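Local coordinates for protein inositol monophosphatase (Zymomonas mobilis, PDB 4N81) that probably acts as a magnesium-dependent phosphatase of the inositol monophosphatase superfamily, hydrolysing phosphate monoesters such as inositol monophosphate, at residues L82-P87 and A106-G111; R112-I117 and G129-P134; P148-A153 and L176-T181; L200-G205 and E240-G245. One frame throughout, in Å; residues are numbered along the deposited sequence.

Overall arrangement
Two sheets of the inositol monophosphatase fold carry or border these contacts. Contacts 1 and 2 share the seven-stranded sheet, centres about 11 Å apart, and meet where strands 102-109 and 112-120 pair, Leu-107 O lying 2.8 Å from Val-114 N. Contact 4 lies in the five-stranded sheet, contact 3 at its margin, their centres about 14 Å apart; they touch through Leu-200, which packs on Leu-150, Ala-153 and Cys-178. The predicted magnesium site lies near both sheets: contact 1 contains Asp-86, and in contact 4 the Glu-203 side chain is about 7 Å from those of Asp-89 and Asp-210. Contact 3 lies away from it, beside the second subunit, about 33 Å from contact 1 between centres.

Contact 1. Residues L82-P87 and A106-G111; sequences LWVLDP and ALVEDG
Leu-82, Trp-83 and Val-84 face Val-108, Leu-107 and Ala-106 on neighbouring antiparallel strands of the large mixed sheet of the inositol monophosphatase fold. The outer two pairs are hydrogen-bonded, with Val-84 N giving the straightest of the four bonds, to Ala-106 O (2.9 Å, 165°). Packing is dense at the non-hydrogen-bonded pair between them, under helices 7-24 and 42-61. There Leu-107 CD1 lies over one face of the indole, offset toward the rim and 4.0 Å from the centroid of the five-membered ring, in a CH-pi contact. The indole CE3 comes to 3.5 Å from Ala-106 O, and Trp-83 NE1 makes a hydrogen bond to Asp-65, which is likely to limit the ring's rotation. An alanine in place of Trp-83 would probably open a gap beside Leu-107 CD1 and leave the Asp-65 carboxylate without its indole donor. By contrast, the end of 106-111 lies toward solvent: Glu-109 and Asp-110 do not touch 82-87, and Asp-110 forms a salt bridge with Arg-80. On the sheet face turned away from Trp-83, next to Phe-208, Val-84 CG2 is anti to its carbonyl carbon and meets Val-108 CG2 at 3.7 Å.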
loop_
_atom_site.group_PDB
_atom_site.type_symbol
_atom_site.label_atom_id
_atom_site.label_comp_id
_atom_site.label_asym_id
_atom_site.label_seq_id
_atom_site.Cartn_x
_atom_site.Cartn_y
_atom_site.Cartn_z
ATOM N N LEU A 82 -25.859 14.937 -10.025
ATOM C CA LEU A 82 -25.782 14.295 -8.708
ATOM C C LEU A 82 -24.349 14.359 -8.207
ATOM O O LEU A 82 -23.418 14.019 -8.959
ATOM C CB LEU A 82 -26.110 12.794 -8.815
ATOM C CG LEU A 82 -27.488 12.341 -9.300
ATOM C CD1 LEU A 82 -27.547 10.811 -9.295
ATOM C CD2 LEU A 82 -28.551 12.921 -8.403
ATOM N N TRP A 83 -24.171 14.676 -6.933
ATOM C CA TRP A 83 -22.860 14.539 -6.302
ATOM C C TRP A 83 -22.706 13.157 -5.648
ATOM O O TRP A 83 -23.641 12.668 -4.993
ATOM C CB TRP A 83 -22.698 15.629 -5.241
ATOM C CG TRP A 83 -22.609 16.996 -5.870
ATOM C CD1 TRP A 83 -23.633 17.815 -6.206
ATOM C CD2 TRP A 83 -21.403 17.653 -6.288
ATOM N NE1 TRP A 83 -23.147 18.974 -6.799
ATOM C CE2 TRP A 83 -21.777 18.893 -6.854
ATOM C CE3 TRP A 83 -20.045 17.308 -6.240
ATOM C CZ2 TRP A 83 -20.841 19.791 -7.360
ATOM C CZ3 TRP A 83 -19.119 18.200 -6.739
ATOM C CH2 TRP A 83 -19.522 19.429 -7.296
ATOM N N VAL A 84 -21.529 12.547 -5.806
ATOM C CA VAL A 84 -21.278 11.232 -5.251
ATOM C C VAL A 84 -20.086 11.405 -4.324
ATOM O O VAL A 84 -19.054 11.860 -4.776
ATOM C CB VAL A 84 -20.932 10.227 -6.381
ATOM C CG1 VAL A 84 -20.669 8.811 -5.823
ATOM C CG2 VAL A 84 -22.069 10.154 -7.402
ATOM N N LEU A 85 -20.249 11.095 -3.031
ATOM C CA LEU A 85 -19.183 11.275 -2.037
ATOM C C LEU A 85 -18.771 9.939 -1.422
ATOM O O LEU A 85 -19.625 9.127 -1.074
ATOM C CB LEU A 85 -19.686 12.166 -0.906
ATOM C CG LEU A 85 -20.377 13.451 -1.386
ATOM C CD1 LEU A 85 -20.908 14.248 -0.222
ATOM C CD2 LEU A 85 -19.450 14.304 -2.228
ATOM N N ASP A 86 -17.473 9.696 -1.316
ATOM C CA ASP A 86 -16.976 8.617 -0.490
ATOM C C ASP A 86 -15.872 9.202 0.411
ATOM O O ASP A 86 -14.730 9.376 -0.057
ATOM C CB ASP A 86 -16.411 7.469 -1.344
ATOM C CG ASP A 86 -16.245 6.173 -0.523
ATOM O OD1 ASP A 86 -16.687 6.174 0.651
ATOM O OD2 ASP A 86 -15.703 5.170 -1.046
ATOM N N PRO A 87 -16.194 9.554 1.673
ATOM C CA PRO A 87 -15.156 10.243 2.474
ATOM C C PRO A 87 -13.854 9.445 2.614
ATOM O O PRO A 87 -12.770 10.012 2.574
ATOM C CB PRO A 87 -15.817 10.319 3.871
ATOM C CG PRO A 87 -17.340 10.462 3.527
ATOM C CD PRO A 87 -17.529 9.546 2.331
ATOM N N ALA A 106 -17.374 13.220 -6.730
ATOM C CA ALA A 106 -17.643 13.236 -8.156
ATOM C C ALA A 106 -18.908 14.011 -8.424
ATOM O O ALA A 106 -19.781 14.066 -7.563
ATOM C CB ALA A 106 -17.791 11.821 -8.657
ATOM N N LEU A 107 -18.973 14.644 -9.602
ATOM C CA LEU A 107 -20.235 15.203 -10.119
ATOM C C LEU A 107 -20.622 14.338 -11.327
ATOM O O LEU A 107 -19.769 14.051 -12.180
ATOM C CB LEU A 107 -20.036 16.646 -10.597
ATOM C CG LEU A 107 -21.252 17.296 -11.273
ATOM C CD1 LEU A 107 -22.487 17.245 -10.346
ATOM C CD2 LEU A 107 -20.942 18.758 -11.685
ATOM N N VAL A 108 -21.914 13.971 -11.406
ATOM C CA VAL A 108 -22.391 12.981 -12.338
ATOM C C VAL A 108 -23.581 13.623 -13.055
ATOM O O VAL A 108 -24.415 14.227 -12.396
ATOM C CB VAL A 108 -22.827 11.716 -11.568
ATOM C CG1 VAL A 108 -23.539 10.762 -12.472
ATOM C CG2 VAL A 108 -21.622 11.027 -10.959
ATOM N N GLU A 109 -23.620 13.540 -14.384
ATOM C CA GLU A 109 -24.750 14.101 -15.151
ATOM C C GLU A 109 -25.331 13.044 -16.064
ATOM O O GLU A 109 -24.579 12.430 -16.816
ATOM C CB GLU A 109 -24.292 15.237 -16.072
ATOM C CG GLU A 109 -23.898 16.509 -15.376
ATOM C CD GLU A 109 -23.531 17.634 -16.365
ATOM O OE1 GLU A 109 -22.840 18.564 -15.938
ATOM O OE2 GLU A 109 -23.940 17.596 -17.545
ATOM N N ASP A 110 -26.664 12.894 -16.040
ATOM C CA ASP A 110 -27.320 11.829 -16.806
ATOM C C ASP A 110 -26.647 10.470 -16.524
ATOM O O ASP A 110 -26.457 9.637 -17.424
ATOM C CB ASP A 110 -27.262 12.159 -18.284
ATOM C CG ASP A 110 -27.834 13.545 -18.588
ATOM O OD1 ASP A 110 -27.218 14.239 -19.405
ATOM O OD2 ASP A 110 -28.867 13.956 -18.003
ATOM N N GLY A 111 -26.245 10.288 -15.273
ATOM C CA GLY A 111 -25.705 9.032 -14.817
ATOM C C GLY A 111 -24.224 8.872 -15.154
ATOM O O GLY A 111 -23.625 7.907 -14.693
#

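Contact 2. Residues R112-I117 and G129-P134; sequences RPVLGI and GVKDLP
Gly-129 faces Gly-116 across a hydrogen-bonded pair, and the two backbones bond in both directions. Gly-129 N reaches Gly-116 O at 2.8 Å in an almost straight bond (175°), while Gly-129 O accepts Gly-116 N and also lies 3.3 Å from Leu-115 CA in a CA-H...O contact. Val-130 comes next, opposite Leu-115 in a non-hydrogen-bonded pair, both side chains directed to the face covered by helix 7-24. Val-130 CG1, set anti to the backbone N (chi1 -173°), touches Val-114 O at 3.7 Å. These strands, 112-120 and 125-130, form a beta hairpin of the seven-stranded sheet. On the other edge of strand 112-120 a classic beta bulge sets Val-114 and Leu-115 together against Leu-107. Lys-131 makes the last bond of the contact, from its N to Val-114 O at 3.0 Å, clearly bent at 134°. Lys-131 CB lies 4.2 Å from Val-114 CB, and from there the extended lysine chain leads away to the surface. Asp-132 continues a type I turn from Val-130 to Leu-133, closed by Leu-133 N on Val-130 O, and the Asp-132 carboxylate bonds to Ser-4 and to the backbone N of Ala-5.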
loop_
_atom_site.group_PDB
_atom_site.type_symbol
_atom_site.label_atom_id
_atom_site.label_comp_id
_atom_site.label_asym_id
_atom_site.label_seq_id
_atom_site.Cartn_x
_atom_site.Cartn_y
_atom_site.Cartn_z
ATOM N N ARG A 112 -23.622 9.821 -15.897
ATOM C CA ARG A 112 -22.181 9.756 -16.235
ATOM C C ARG A 112 -21.274 10.675 -15.391
ATOM O O ARG A 112 -21.566 11.844 -15.308
ATOM C CB ARG A 112 -21.941 10.123 -17.713
ATOM C CG ARG A 112 -22.673 9.218 -18.727
ATOM C CD ARG A 112 -22.165 7.724 -18.683
ATOM N NE ARG A 112 -22.992 6.928 -19.621
ATOM C CZ ARG A 112 -22.678 6.811 -20.897
ATOM N NH1 ARG A 112 -21.557 7.392 -21.338
ATOM N NH2 ARG A 112 -23.431 6.100 -21.717
ATOM N N PRO A 113 -20.167 10.152 -14.804
ATOM C CA PRO A 113 -19.283 11.103 -14.110
ATOM C C PRO A 113 -18.742 12.135 -15.061
ATOM O O PRO A 113 -18.290 11.775 -16.153
ATOM C CB PRO A 113 -18.112 10.223 -13.632
ATOM C CG PRO A 113 -18.699 8.823 -13.539
ATOM C CD PRO A 113 -19.745 8.753 -14.651
ATOM N N VAL A 114 -18.723 13.388 -14.636
ATOM C CA VAL A 114 -18.131 14.450 -15.455
ATOM C C VAL A 114 -17.028 15.187 -14.672
ATOM O O VAL A 114 -16.266 15.978 -15.247
ATOM C CB VAL A 114 -19.166 15.452 -15.940
ATOM C CG1 VAL A 114 -20.213 14.743 -16.838
ATOM C CG2 VAL A 114 -19.841 16.127 -14.740
ATOM N N LEU A 115 -16.908 14.901 -13.374
ATOM C CA LEU A 115 -15.834 15.561 -12.591
ATOM C C LEU A 115 -15.481 14.627 -11.462
ATOM O O LEU A 115 -16.379 14.028 -10.901
ATOM C CB LEU A 115 -16.423 16.894 -12.007
ATOM C CG LEU A 115 -15.672 17.819 -11.054
ATOM C CD1 LEU A 115 -16.545 19.101 -10.968
ATOM C CD2 LEU A 115 -15.496 17.277 -9.682
ATOM N N GLY A 116 -14.196 14.504 -11.112
ATOM C CA GLY A 116 -13.826 13.606 -10.033
ATOM C C GLY A 116 -12.582 14.114 -9.328
ATOM O O GLY A 116 -11.672 14.634 -9.971
ATOM N N ILE A 117 -12.524 13.943 -8.013
ATOM C CA ILE A 117 -11.308 14.205 -7.253
ATOM C C ILE A 117 -11.019 12.959 -6.422
ATOM O O ILE A 117 -11.973 12.352 -5.826
ATOM C CB ILE A 117 -11.479 15.457 -6.315
ATOM C CG1 ILE A 117 -11.463 16.754 -7.152
ATOM C CG2 ILE A 117 -10.344 15.531 -5.276
ATOM C CD1 ILE A 117 -11.516 18.052 -6.321
ATOM N N GLY A 129 -9.951 15.259 -12.150
ATOM C CA GLY A 129 -10.315 14.994 -13.539
ATOM C C GLY A 129 -11.633 15.656 -13.896
ATOM O O GLY A 129 -12.525 15.799 -13.031
ATOM N N VAL A 130 -11.783 16.086 -15.152
ATOM C CA VAL A 130 -13.003 16.790 -15.556
ATOM C C VAL A 130 -13.172 16.509 -17.044
ATOM O O VAL A 130 -12.170 16.376 -17.785
ATOM C CB VAL A 130 -12.868 18.346 -15.432
ATOM C CG1 VAL A 130 -14.201 19.028 -15.693
ATOM C CG2 VAL A 130 -12.309 18.763 -14.092
ATOM N N LYS A 131 -14.419 16.509 -17.487
ATOM C CA LYS A 131 -14.779 16.036 -18.810
ATOM C C LYS A 131 -14.038 16.847 -19.886
ATOM O O LYS A 131 -13.686 16.318 -20.932
ATOM C CB LYS A 131 -16.302 16.249 -18.957
ATOM C CG LYS A 131 -16.871 16.172 -20.348
ATOM C CD LYS A 131 -18.389 16.428 -20.298
ATOM C CE LYS A 131 -19.044 16.284 -21.664
ATOM N NZ LYS A 131 -20.534 16.174 -21.511
ATOM N N ASP A 132 -13.774 18.119 -19.625
ATOM C CA ASP A 132 -13.238 18.966 -20.698
ATOM C C ASP A 132 -11.793 19.475 -20.477
ATOM O O ASP A 132 -11.370 20.439 -21.095
ATOM C CB ASP A 132 -14.208 20.116 -21.082
ATOM C CG ASP A 132 -14.605 21.004 -19.896
ATOM O OD1 ASP A 132 -14.087 20.823 -18.773
ATOM O OD2 ASP A 132 -15.435 21.915 -20.099
ATOM N N LEU A 133 -11.065 18.870 -19.546
ATOM C CA LEU A 133 -9.691 19.270 -19.289
ATOM C C LEU A 133 -8.811 18.044 -19.073
ATOM O O LEU A 133 -9.304 16.977 -18.701
ATOM C CB LEU A 133 -9.591 20.130 -18.028
ATOM C CG LEU A 133 -9.761 21.642 -18.157
ATOM C CD1 LEU A 133 -9.271 22.211 -19.494
ATOM C CD2 LEU A 133 -11.180 21.866 -18.006
ATOM N N PRO A 134 -7.488 18.197 -19.298
ATOM C CA PRO A 134 -6.516 17.166 -18.871
ATOM C C PRO A 134 -6.523 17.004 -17.354
ATOM O O PRO A 134 -6.695 17.962 -16.588
ATOM C CB PRO A 134 -5.149 17.722 -19.336
ATOM C CG PRO A 134 -5.424 19.072 -19.898
ATOM C CD PRO A 134 -6.893 19.246 -20.139
#

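Contact 3. Residues P148-A153 and L176-T181; sequences PALDHA and LKCRDT
The guanidinium of Arg-179 is approached obliquely by His-152 O, and Arg-179 CB lies 3.7 Å from His-152 C, while the imidazole keeps apart. What touches is the root of the arginine chain. CB of Arg-179 lies 3.3 Å from Ala-153 O and also against Asp-151 O, and CG, anti to the backbone N (chi1 -176°), remains near Asp-151 O. Beyond these atoms the chain bends at both chi2 and chi3, and Leu-32 of the second subunit packs on it. Ala-153 O takes the main bond of the contact, from Arg-179 N at 2.9 Å, and a weak one from Asp-180 N. The contact thus brings together the lead-ins to strands 154-157 and 180-183, parallel neighbours at one edge of the five-stranded sheet that a beta-alpha-beta crossover connects through helix 165-175. Leu-150 begins a short 3-10 segment; Leu-150 O accepts Ala-153 N, receives a weak bond from Arg-179 N, and lies 3.2 Å from Cys-178 CA in a nearly straight CA-H...O contact (160°). The leucine side chain forks over 176-181: Leu-150 CD1 meets Lys-177 CB at 4.0 Å, and Leu-150 CD2 lies 4.3 Å from Cys-178 SG. Asp-180 directs its carboxylate away from 148-153, into a salt bridge with Arg-92 of the second subunit.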
loop_
_atom_site.group_PDB
_atom_site.type_symbol
_atom_site.label_atom_id
_atom_site.label_comp_id
_atom_site.label_asym_id
_atom_site.label_seq_id
_atom_site.Cartn_x
_atom_site.Cartn_y
_atom_site.Cartn_z
ATOM N N PRO A 148 3.212 -2.176 -24.439
ATOM C CA PRO A 148 3.151 -3.004 -25.661
ATOM C C PRO A 148 2.214 -4.227 -25.625
ATOM O O PRO A 148 1.649 -4.591 -26.649
ATOM C CB PRO A 148 4.616 -3.377 -25.903
ATOM C CG PRO A 148 5.222 -3.440 -24.550
ATOM C CD PRO A 148 4.521 -2.275 -23.781
ATOM N N ALA A 149 2.090 -4.871 -24.456
ATOM C CA ALA A 149 1.451 -6.199 -24.384
ATOM C C ALA A 149 1.253 -6.538 -22.911
ATOM O O ALA A 149 1.978 -6.012 -22.062
ATOM C CB ALA A 149 2.361 -7.284 -25.022
ATOM N N LEU A 150 0.388 -7.514 -22.614
ATOM C CA LEU A 150 0.174 -7.919 -21.218
ATOM C C LEU A 150 1.407 -8.406 -20.525
ATOM O O LEU A 150 1.589 -8.141 -19.349
ATOM C CB LEU A 150 -0.829 -9.066 -21.156
ATOM C CG LEU A 150 -2.228 -8.703 -21.601
ATOM C CD1 LEU A 150 -3.153 -9.973 -21.388
ATOM C CD2 LEU A 150 -2.738 -7.515 -20.765
ATOM N N ASP A 151 2.310 -9.047 -21.264
ATOM C CA ASP A 151 3.479 -9.601 -20.587
ATOM C C ASP A 151 4.471 -8.512 -20.150
ATOM O O ASP A 151 5.490 -8.810 -19.528
ATOM C CB ASP A 151 4.138 -10.753 -21.363
ATOM C CG ASP A 151 4.681 -10.337 -22.728
ATOM O OD1 ASP A 151 4.710 -9.138 -23.074
ATOM O OD2 ASP A 151 5.090 -11.244 -23.479
ATOM N N HIS A 152 4.201 -7.257 -20.522
ATOM C CA HIS A 152 4.935 -6.103 -19.978
ATOM C C HIS A 152 4.158 -5.280 -18.976
ATOM O O HIS A 152 4.688 -4.302 -18.376
ATOM C CB HIS A 152 5.432 -5.176 -21.102
ATOM C CG HIS A 152 6.518 -5.780 -21.936
ATOM N ND1 HIS A 152 7.836 -5.805 -21.543
ATOM C CD2 HIS A 152 6.466 -6.411 -23.129
ATOM C CE1 HIS A 152 8.548 -6.439 -22.458
ATOM N NE2 HIS A 152 7.742 -6.793 -23.447
ATOM N N ALA A 153 2.895 -5.643 -18.776
ATOM C CA ALA A 153 2.002 -4.796 -17.991
ATOM C C ALA A 153 2.070 -5.070 -16.466
ATOM O O ALA A 153 2.187 -6.218 -16.032
ATOM C CB ALA A 153 0.558 -4.963 -18.474
ATOM N N LEU A 176 -2.033 -14.136 -14.549
ATOM C CA LEU A 176 -1.016 -15.076 -15.050
ATOM C C LEU A 176 -0.362 -14.612 -16.346
ATOM O O LEU A 176 0.716 -15.079 -16.712
ATOM C CB LEU A 176 -1.618 -16.467 -15.260
ATOM C CG LEU A 176 -1.872 -17.212 -13.939
ATOM C CD1 LEU A 176 -2.649 -18.494 -14.196
ATOM C CD2 LEU A 176 -0.542 -17.496 -13.225
ATOM N N LYS A 177 -1.024 -13.703 -17.055
ATOM C CA LYS A 177 -0.526 -13.192 -18.333
ATOM C C LYS A 177 0.209 -11.856 -18.218
ATOM O O LYS A 177 0.851 -11.400 -19.210
ATOM C CB LYS A 177 -1.697 -13.033 -19.326
ATOM C CG LYS A 177 -2.316 -14.327 -19.765
ATOM C CD LYS A 177 -1.321 -15.166 -20.522
ATOM C CE LYS A 177 -1.989 -16.435 -21.124
ATOM N NZ LYS A 177 -3.401 -16.194 -21.548
ATOM N N CYS A 178 0.132 -11.220 -17.035
ATOM C CA CYS A 178 0.813 -9.920 -16.801
ATOM C C CYS A 178 2.216 -10.072 -16.250
ATOM O O CYS A 178 2.576 -11.148 -15.757
ATOM C CB CYS A 178 -0.003 -8.998 -15.890
ATOM S SG CYS A 178 -1.601 -8.533 -16.751
ATOM N N ARG A 179 3.022 -9.019 -16.378
ATOM C CA ARG A 179 4.409 -9.052 -15.909
ATOM C C ARG A 179 4.462 -9.078 -14.364
ATOM O O ARG A 179 5.301 -9.736 -13.769
ATOM C CB ARG A 179 5.117 -7.763 -16.348
ATOM C CG ARG A 179 6.641 -7.735 -15.974
ATOM C CD ARG A 179 7.006 -6.537 -15.036
ATOM N NE ARG A 179 7.749 -5.472 -15.731
ATOM C CZ ARG A 179 8.663 -4.655 -15.189
ATOM N NH1 ARG A 179 9.004 -4.730 -13.916
ATOM N NH2 ARG A 179 9.263 -3.754 -15.952
ATOM N N ASP A 180 3.606 -8.303 -13.726
ATOM C CA ASP A 180 3.562 -8.325 -12.257
ATOM C C ASP A 180 2.230 -7.843 -11.787
ATOM O O ASP A 180 1.557 -7.144 -12.532
ATOM C CB ASP A 180 4.581 -7.394 -11.616
ATOM C CG ASP A 180 4.755 -7.712 -10.098
ATOM O OD1 ASP A 180 4.595 -8.912 -9.709
ATOM O OD2 ASP A 180 4.992 -6.777 -9.297
ATOM N N THR A 181 1.856 -8.247 -10.573
ATOM C CA THR A 181 0.574 -7.807 -10.008
ATOM C C THR A 181 0.824 -7.200 -8.635
ATOM O O THR A 181 1.522 -7.831 -7.813
ATOM C CB THR A 181 -0.374 -9.048 -9.886
ATOM O OG1 THR A 181 -0.654 -9.534 -11.216
ATOM C CG2 THR A 181 -1.686 -8.656 -9.247
#

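Contact 4. Residues L200-G205 and E240-G245; sequences LVVEQG and EVIAAG
Leu-200 to Glu-203 and Val-241 to Ala-244 are antiparallel neighbours in the five-stranded sheet of the inositol monophosphatase fold, running at 177° to each other. Two hydrogen-bonded pairs, Val-201 with Ala-243 and Glu-203 with Val-241, supply four backbone bonds, among them Val-241 N to Glu-203 O at 2.9 Å. On one face Val-202 and Ile-242 lie side by side, pointing the same way, with Val-202 CG2 4.0 Å from Ile-242 CG1; helix 250-257 packs over them. Further along that face, Leu-200 CD2 rests on Ala-244 CB at 3.7 Å. On the other face Val-241 CG2 touches Glu-203 CB at 3.9 Å, and Tyr-190 of helix 187-194 covers Val-201, Val-241 and Ala-243. Past the paired strands Gln-204 and Glu-240 run side by side, their CG atoms 3.8 Å apart. Gln-204 NE2 donates a hydrogen bond to Glu-240 OE2 at 2.9 Å, meeting it on the anti side and 31° out of the carboxylate plane, although the bond lies almost in the plane of the amide. The same amide accepts Glu-164 N at OE1, so both of its ends are engaged. An alanine in place of Glu-240 would probably leave Gln-204 NE2 without this acceptor and its amide freer to turn. Glu-203, its carboxylate oxygens bonded to Thr-158 and Tyr-190, is thereby probably fixed in place, its side chain about 7 Å from those of Asp-89 and Asp-210, predicted magnesium ligands.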
loop_
_atom_site.group_PDB
_atom_site.type_symbol
_atom_site.label_atom_id
_atom_site.label_comp_id
_atom_site.label_asym_id
_atom_site.label_seq_id
_atom_site.Cartn_x
_atom_site.Cartn_y
_atom_site.Cartn_z
ATOM N N LEU A 200 -2.823 -1.683 -15.688
ATOM C CA LEU A 200 -4.199 -2.213 -15.642
ATOM C C LEU A 200 -4.661 -2.263 -14.194
ATOM O O LEU A 200 -3.874 -2.578 -13.302
ATOM C CB LEU A 200 -4.198 -3.678 -16.184
ATOM C CG LEU A 200 -3.944 -3.771 -17.698
ATOM C CD1 LEU A 200 -3.624 -5.249 -18.120
ATOM C CD2 LEU A 200 -5.144 -3.293 -18.509
ATOM N N VAL A 201 -5.939 -1.961 -13.964
ATOM C CA VAL A 201 -6.547 -2.296 -12.700
ATOM C C VAL A 201 -7.839 -3.043 -13.054
ATOM O O VAL A 201 -8.585 -2.592 -13.907
ATOM C CB VAL A 201 -6.933 -1.017 -11.935
ATOM C CG1 VAL A 201 -7.557 -1.407 -10.555
ATOM C CG2 VAL A 201 -5.717 -0.106 -11.716
ATOM N N VAL A 202 -8.101 -4.154 -12.381
ATOM C CA VAL A 202 -9.322 -4.927 -12.631
ATOM C C VAL A 202 -9.933 -5.231 -11.278
ATOM O O VAL A 202 -9.266 -5.831 -10.422
ATOM C CB VAL A 202 -9.004 -6.271 -13.365
ATOM C CG1 VAL A 202 -10.279 -7.173 -13.447
ATOM C CG2 VAL A 202 -8.451 -5.960 -14.768
ATOM N N GLU A 203 -11.201 -4.831 -11.086
ATOM C CA GLU A 203 -11.880 -5.070 -9.834
ATOM C C GLU A 203 -13.317 -5.469 -10.070
ATOM O O GLU A 203 -13.904 -5.201 -11.141
ATOM C CB GLU A 203 -11.828 -3.828 -8.922
ATOM C CG GLU A 203 -10.335 -3.569 -8.462
ATOM C CD GLU A 203 -10.181 -2.465 -7.419
ATOM O OE1 GLU A 203 -10.889 -1.445 -7.509
ATOM O OE2 GLU A 203 -9.333 -2.627 -6.526
ATOM N N GLN A 204 -13.903 -6.014 -9.010
ATOM C CA GLN A 204 -15.316 -6.432 -9.070
ATOM C C GLN A 204 -15.958 -6.128 -7.733
ATOM O O GLN A 204 -15.276 -6.170 -6.688
ATOM C CB GLN A 204 -15.379 -7.950 -9.350
ATOM C CG GLN A 204 -16.810 -8.533 -9.422
ATOM C CD GLN A 204 -16.804 -10.014 -9.765
ATOM O OE1 GLN A 204 -16.105 -10.779 -9.142
ATOM N NE2 GLN A 204 -17.549 -10.410 -10.812
ATOM N N GLY A 205 -17.267 -5.851 -7.740
ATOM C CA GLY A 205 -17.986 -5.625 -6.493
ATOM C C GLY A 205 -17.965 -4.195 -5.999
ATOM O O GLY A 205 -18.444 -3.923 -4.907
ATOM N N GLU A 240 -18.180 -4.062 -11.815
ATOM C CA GLU A 240 -17.054 -4.710 -12.495
ATOM C C GLU A 240 -16.378 -3.584 -13.277
ATOM O O GLU A 240 -17.044 -2.932 -14.089
ATOM C CB GLU A 240 -17.604 -5.771 -13.475
ATOM C CG GLU A 240 -18.066 -6.992 -12.676
ATOM C CD GLU A 240 -18.820 -8.049 -13.503
ATOM O OE1 GLU A 240 -19.056 -7.859 -14.727
ATOM O OE2 GLU A 240 -19.166 -9.076 -12.880
ATOM N N VAL A 241 -15.076 -3.397 -13.066
ATOM C CA VAL A 241 -14.391 -2.312 -13.740
ATOM C C VAL A 241 -13.079 -2.811 -14.285
ATOM O O VAL A 241 -12.438 -3.695 -13.696
ATOM C CB VAL A 241 -14.119 -1.064 -12.790
ATOM C CG1 VAL A 241 -15.438 -0.531 -12.168
ATOM C CG2 VAL A 241 -13.208 -1.415 -11.683
ATOM N N ILE A 242 -12.670 -2.206 -15.402
ATOM C CA ILE A 242 -11.289 -2.367 -15.890
ATOM C C ILE A 242 -10.786 -0.981 -16.279
ATOM O O ILE A 242 -11.526 -0.213 -16.935
ATOM C CB ILE A 242 -11.181 -3.357 -17.060
ATOM C CG1 ILE A 242 -9.746 -3.423 -17.577
ATOM C CG2 ILE A 242 -12.221 -2.978 -18.234
ATOM C CD1 ILE A 242 -9.505 -4.646 -18.470
ATOM N N ALA A 243 -9.582 -0.647 -15.805
ATOM C CA ALA A 243 -8.937 0.603 -16.190
ATOM C C ALA A 243 -7.622 0.212 -16.874
ATOM O O ALA A 243 -6.950 -0.716 -16.394
ATOM C CB ALA A 243 -8.681 1.482 -14.910
ATOM N N ALA A 244 -7.286 0.879 -17.979
ATOM C CA ALA A 244 -6.028 0.637 -18.674
ATOM C C ALA A 244 -5.376 1.983 -18.950
ATOM O O ALA A 244 -6.088 2.931 -19.308
ATOM C CB ALA A 244 -6.296 -0.068 -20.009
ATOM N N GLY A 245 -4.042 2.064 -18.848
ATOM C CA GLY A 245 -3.364 3.327 -19.199
ATOM C C GLY A 245 -3.297 3.463 -20.719
ATOM O O GLY A 245 -3.190 4.570 -21.259
#